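Local coordinates for protein malonate decarboxylase subunit alpha (Acinetobacter baumannii ATCC 17978, PDB 6MPR) that probably transfers the acyl carrier protein from its acetyl thioester to malonate, as the alpha subunit of the malonate decarboxylase complex, at residues L55-P58 with G59-V62; R347-R350 with M351-Q354. All coordinates share one frame; numbering follows the deposited sequence.

Contact 1: residues L55-P58 with G59-V62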
ATOM      1  N   LEU A  55      28.347  12.060 -10.646  1.00 17.93           N
ATOM      2  CA  LEU A  55      27.629  11.180  -9.731  1.00 18.08           C
ATOM      3  C   LEU A  55      26.782  10.131 -10.443  1.00 15.99           C
ATOM      4  O   LEU A  55      26.491   9.076  -9.858  1.00 17.66           O
ATOM      5  CB  LEU A  55      26.729  12.009  -8.810  1.00 17.35           C
ATOM      6  CG  LEU A  55      27.484  12.941  -7.866  1.00 21.12           C
ATOM      7  CD1 LEU A  55      26.505  13.778  -7.101  1.00 15.77           C
ATOM      8  CD2 LEU A  55      28.347  12.134  -6.910  1.00 15.37           C
ATOM      9  N   ILE A  56      26.355  10.404 -11.663  1.00 15.66           N
ATOM     10  CA  ILE A  56      25.517   9.486 -12.432  1.00 13.30           C
ATOM     11  C   ILE A  56      26.403   8.731 -13.406  1.00 14.86           C
ATOM     12  O   ILE A  56      27.394   9.273 -13.917  1.00 19.82           O
ATOM     13  CB  ILE A  56      24.390  10.234 -13.173  1.00 11.90           C
ATOM     14  CG1 ILE A  56      23.573  11.092 -12.202  1.00 16.09           C
ATOM     15  CG2 ILE A  56      23.481   9.253 -13.922  1.00 11.18           C
ATOM     16  CD1 ILE A  56      22.520  11.912 -12.902  1.00 15.82           C
ATOM     17  N   THR A  57      26.082   7.459 -13.628  1.00 14.37           N
ATOM     18  CA  THR A  57      26.819   6.535 -14.482  0.60 19.46           C
ATOM     19  C   THR A  57      25.880   6.020 -15.570  1.00 18.59           C
ATOM     20  O   THR A  57      24.687   5.835 -15.302  1.00 17.05           O
ATOM     21  CB  THR A  57      27.353   5.358 -13.642  0.60 23.48           C
ATOM     22  OG1 THR A  57      28.017   5.867 -12.478  0.60 28.17           O
ATOM     23  CG2 THR A  57      28.346   4.483 -14.421  0.60 24.65           C
ATOM     24  N   PRO A  58      26.367   5.766 -16.783  1.00 15.61           N
ATOM     25  CA  PRO A  58      25.482   5.209 -17.814  1.00 18.17           C
ATOM     26  C   PRO A  58      24.817   3.926 -17.333  1.00 16.00           C
ATOM     27  O   PRO A  58      25.420   3.115 -16.622  1.00 16.34           O
ATOM     28  CB  PRO A  58      26.427   4.946 -18.987  1.00 24.54           C
ATOM     29  CG  PRO A  58      27.546   5.891 -18.789  1.00 28.71           C
ATOM     30  CD  PRO A  58      27.711   6.062 -17.310  1.00 17.07           C
ATOM     31  N   GLY A  59      23.553   3.743 -17.728  1.00 18.00           N
ATOM     32  CA  GLY A  59      22.783   2.594 -17.288  1.00 20.49           C
ATOM     33  C   GLY A  59      22.144   2.731 -15.922  1.00 18.95           C
ATOM     34  O   GLY A  59      21.370   1.849 -15.526  1.00 20.89           O
ATOM     35  N   ASP A  60      22.442   3.796 -15.180  1.00 16.08           N
ATOM     36  CA  ASP A  60      21.849   3.972 -13.857  1.00 12.35           C
ATOM     37  C   ASP A  60      20.332   4.025 -13.935  1.00 17.29           C
ATOM     38  O   ASP A  60      19.768   4.634 -14.849  1.00 19.14           O
ATOM     39  CB  ASP A  60      22.336   5.274 -13.221  1.00 11.85           C
ATOM     40  CG  ASP A  60      23.572   5.095 -12.377  1.00 19.63           C
ATOM     41  OD1 ASP A  60      24.004   3.943 -12.175  1.00 18.69           O
ATOM     42  OD2 ASP A  60      24.094   6.120 -11.897  1.00 18.05           O
ATOM     43  N   LYS A  61      19.669   3.410 -12.950  1.00 13.06           N
ATOM     44  CA  LYS A  61      18.269   3.719 -12.659  1.00 10.41           C
ATOM     45  C   LYS A  61      18.202   5.045 -11.907  1.00  9.41           C
ATOM     46  O   LYS A  61      18.725   5.159 -10.797  1.00 11.89           O
ATOM     47  CB  LYS A  61      17.633   2.600 -11.834  1.00 12.64           C
ATOM     48  CG  LYS A  61      17.573   1.264 -12.559  1.00 16.32           C
ATOM     49  CD  LYS A  61      16.943   0.192 -11.672  1.00 16.60           C
ATOM     50  CE  LYS A  61      16.994  -1.186 -12.321  1.00 25.77           C
ATOM     51  NZ  LYS A  61      18.383  -1.597 -12.660  1.00 33.15           N
ATOM     52  N   VAL A  62      17.547   6.038 -12.498  1.00 12.00           N
ATOM     53  CA  VAL A  62      17.520   7.398 -11.966  1.00  8.45           C
ATOM     54  C   VAL A  62      16.068   7.734 -11.718  1.00  9.79           C
ATOM     55  O   VAL A  62      15.291   7.845 -12.669  1.00  9.50           O
ATOM     56  CB  VAL A  62      18.148   8.406 -12.941  1.00  8.65           C
ATOM     57  CG1 VAL A  62      18.060   9.828 -12.378  1.00  8.46           C
ATOM     58  CG2 VAL A  62      19.607   8.002 -13.231  1.00 12.84           C
TER
HETATM   59  O   HOH W   1      25.738   6.538  -9.970  1.00 19.21           O
HETATM   60  O   HOH W   2      24.941   2.062 -14.080  1.00 30.22           O

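Contact 2: residues R347-R350 with M351-Q354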
ATOM      1  N   ARG A 347       1.409  18.340   6.039  1.00  9.26           N
ATOM      2  CA  ARG A 347       2.309  17.237   5.681  1.00 11.09           C
ATOM      3  C   ARG A 347       1.523  16.310   4.757  1.00 12.17           C
ATOM      4  O   ARG A 347       0.699  15.510   5.216  1.00 14.51           O
ATOM      5  CB  ARG A 347       2.816  16.501   6.926  1.00 11.42           C
ATOM      6  CG  ARG A 347       3.358  15.101   6.718  1.00 20.45           C
ATOM      7  CD  ARG A 347       4.883  15.026   6.506  1.00 14.95           C
ATOM      8  NE  ARG A 347       5.300  13.621   6.421  1.00 15.35           N
ATOM      9  CZ  ARG A 347       6.541  13.186   6.197  1.00 15.31           C
ATOM     10  NH1 ARG A 347       7.553  14.044   6.032  1.00 12.12           N
ATOM     11  NH2 ARG A 347       6.767  11.880   6.135  1.00 14.47           N
ATOM     12  N   SER A 348       1.733  16.458   3.454  1.00 12.58           N
ATOM     13  CA  SER A 348       1.208  15.472   2.530  1.00  9.85           C
ATOM     14  C   SER A 348       2.105  14.242   2.542  1.00  9.62           C
ATOM     15  O   SER A 348       3.238  14.263   3.030  1.00  9.94           O
ATOM     16  CB  SER A 348       1.133  16.038   1.122  1.00 12.01           C
ATOM     17  OG  SER A 348       2.382  16.579   0.754  1.00 12.23           O
ATOM     18  N   ASN A 349       1.572  13.149   2.009  1.00  9.93           N
ATOM     19  CA  ASN A 349       2.342  11.920   1.925  1.00  8.98           C
ATOM     20  C   ASN A 349       1.617  11.058   0.894  1.00 10.54           C
ATOM     21  O   ASN A 349       0.627  10.412   1.233  1.00  8.67           O
ATOM     22  CB  ASN A 349       2.424  11.250   3.292  1.00  8.95           C
ATOM     23  CG  ASN A 349       3.291  10.008   3.301  1.00 10.54           C
ATOM     24  OD1 ASN A 349       3.367   9.278   2.310  1.00 11.03           O
ATOM     25  ND2 ASN A 349       3.940   9.748   4.442  1.00  9.14           N
ATOM     26  N   ARG A 350       2.100  11.073  -0.354  1.00  8.62           N
ATOM     27  CA  ARG A 350       1.335  10.415  -1.417  1.00  8.96           C
ATOM     28  C   ARG A 350       1.272   8.907  -1.203  1.00  9.93           C
ATOM     29  O   ARG A 350       0.218   8.290  -1.421  1.00  8.59           O
ATOM     30  CB  ARG A 350       1.906  10.755  -2.806  1.00 11.49           C
ATOM     31  CG  ARG A 350       1.209   9.973  -3.953  1.00  8.89           C
ATOM     32  CD  ARG A 350       1.391  10.637  -5.324  1.00  8.51           C
ATOM     33  NE  ARG A 350       0.487  11.778  -5.481  1.00 12.49           N
ATOM     34  CZ  ARG A 350       0.865  13.053  -5.524  1.00 10.86           C
ATOM     35  NH1 ARG A 350       2.146  13.373  -5.454  1.00  9.51           N
ATOM     36  NH2 ARG A 350      -0.041  14.020  -5.650  1.00 12.28           N
ATOM     37  N   MET A 351       2.364   8.291  -0.748  1.00  8.19           N
ATOM     38  CA  MET A 351       2.325   6.852  -0.492  0.56 10.07           C
ATOM     39  C   MET A 351       1.291   6.508   0.576  1.00  9.41           C
ATOM     40  O   MET A 351       0.480   5.583   0.403  1.00  7.71           O
ATOM     41  CB  MET A 351       3.700   6.327  -0.081  0.56 11.10           C
ATOM     42  CG  MET A 351       3.629   4.856   0.336  0.56 10.64           C
ATOM     43  SD  MET A 351       5.045   3.855  -0.103  0.56 35.17           S
ATOM     44  CE  MET A 351       6.141   4.109   1.277  0.56 36.79           C
ATOM     45  N   MET A 352       1.296   7.243   1.693  1.00  9.03           N
ATOM     46  CA  MET A 352       0.366   6.928   2.778  1.00 10.84           C
ATOM     47  C   MET A 352      -1.075   7.198   2.374  1.00 11.04           C
ATOM     48  O   MET A 352      -1.986   6.420   2.707  1.00  8.91           O
ATOM     49  CB  MET A 352       0.752   7.717   4.031  1.00  8.08           C
ATOM     50  CG  MET A 352      -0.112   7.472   5.265  1.00 11.66           C
ATOM     51  SD  MET A 352       0.548   8.463   6.635  1.00 16.05           S
ATOM     52  CE  MET A 352       2.008   7.504   7.043  1.00 12.55           C
ATOM     53  N   CYS A 353      -1.291   8.281   1.633  1.00  8.53           N
ATOM     54  CA  CYS A 353      -2.639   8.639   1.226  1.00  9.54           C
ATOM     55  C   CYS A 353      -3.177   7.656   0.191  1.00  8.25           C
ATOM     56  O   CYS A 353      -4.339   7.254   0.262  1.00  8.95           O
ATOM     57  CB  CYS A 353      -2.631  10.062   0.675  1.00  7.75           C
ATOM     58  SG  CYS A 353      -4.224  10.850   0.646  1.00 10.51           S
ATOM     59  N   GLN A 354      -2.348   7.267  -0.785  1.00  7.91           N
ATOM     60  CA  GLN A 354      -2.772   6.247  -1.750  1.00  9.73           C
ATOM     61  C   GLN A 354      -3.051   4.914  -1.065  1.00  7.15           C
ATOM     62  O   GLN A 354      -4.018   4.225  -1.409  1.00  8.55           O
ATOM     63  CB  GLN A 354      -1.708   6.069  -2.826  1.00 12.46           C
ATOM     64  CG  GLN A 354      -1.706   7.143  -3.898  1.00  9.85           C
ATOM     65  CD  GLN A 354      -2.838   6.974  -4.882  1.00  9.83           C
ATOM     66  OE1 GLN A 354      -3.226   5.850  -5.202  1.00  9.50           O
ATOM     67  NE2 GLN A 354      -3.377   8.085  -5.368  1.00 10.48           N
TER
HETATM   68  O   HOH W   3       5.139   9.358  -0.211  1.00 16.13           O
HETATM   69  O   HOH W   4      -2.203  10.961  -5.876  1.00 14.23           O

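Contact 1: residues L55-P58 with G59-V62
Thr57 and Asp60 hold each other across a type II beta turn, with Pro58 and Gly59 at its two corners. The turn joins helix 48-55 to strand 61-64 of the parallel sheet. Asp60 N donates to Thr57 O at 3.0 Å and closes the turn. The side chain of Asp60 reaches back to Thr57, and its OD2 accepts from Thr57 N at 3.0 Å, with an N-H...O angle of 161°. The N-H arrives from above the carboxylate plane, 64° out of it. The chi1 of Asp60, -91°, is away from a staggered value and lays CG close to Thr57 O. Both carboxylate oxygens are also tied by water. Water 1 links OD2 to Leu55 O, and water 2 links OD1 to Pro58 O. OD2 thus accepts two bonds and OD1 is held by water 2, so both oxygens are gripped, which would help to keep the carboxylate from rotating. Gly59 takes a positive phi at the second corner. Ile56 and Val62 also pack against Val158 of the adjacent strand 158-163. Ile56 turns CG2 anti to its own N, and this methyl meets Val62 CG2 at 4.1 Å.

Contact 2: residues R347-R350 with M351-Q354
Asn349 OD1 accepts two hydrogen bonds, from Met352 N at 3.0 Å and from water 3. The same water accepts from Met351 N, so the Asn side chain reaches two N-H groups of the first turn, one directly and one through water. The Met352 N-H...OD1 angle is 167°, but the donor stands above the amide plane, 57° out of it. CG of Asn349 is anti to the backbone N (chi1 -176°), and this swings the amide in beside the helix start. There CG lies 3.5 Å from Met352 CB, and the two side chains cross at about a right angle. Asn349 is the N-cap of helix 350-359. Its ND2 donates to Glu186 of the second subunit, so the cap also lies at the dimer interface. The first backbone hydrogen bonds of the helix run from Cys353 N to Asn349 O at 2.9 Å and from Gln354 N to Arg350 O at 2.8 Å. Arg350 and Gln354 run side by side in the same direction. Arg350 NH1 forms salt bridges with Glu179 and Asp180, while Gln354 OE1 accepts from Asn393 ND2. Water 4 sits at the guanidinium edge, in its plane, and joins Arg350 NE to Gln354 NE2.

How the contacts relate
Contact 1 comes first along the chain and contact 2 follows almost 300 residues later. Their centres are 28 Å apart, and their nearest atoms are about 16 Å apart, so they do not touch. Residues 55-62 lead into strand 61-64 of the parallel sheet, far from the centre of the chain. Residues 347-354 start helix 350-359, which precedes strand 363-366 of the mixed sheet and lies nearer the centre. Asn349, Met352 and Cys353 pack on strand 317-319 of that mixed sheet, so the contacts sit by different sheets. Contact 1 is a helix-to-strand turn that no other chain of the assembly touches. Contact 2 is a loop-to-helix start that meets the second subunit. Of the two, only contact 2 takes part in the dimer interface.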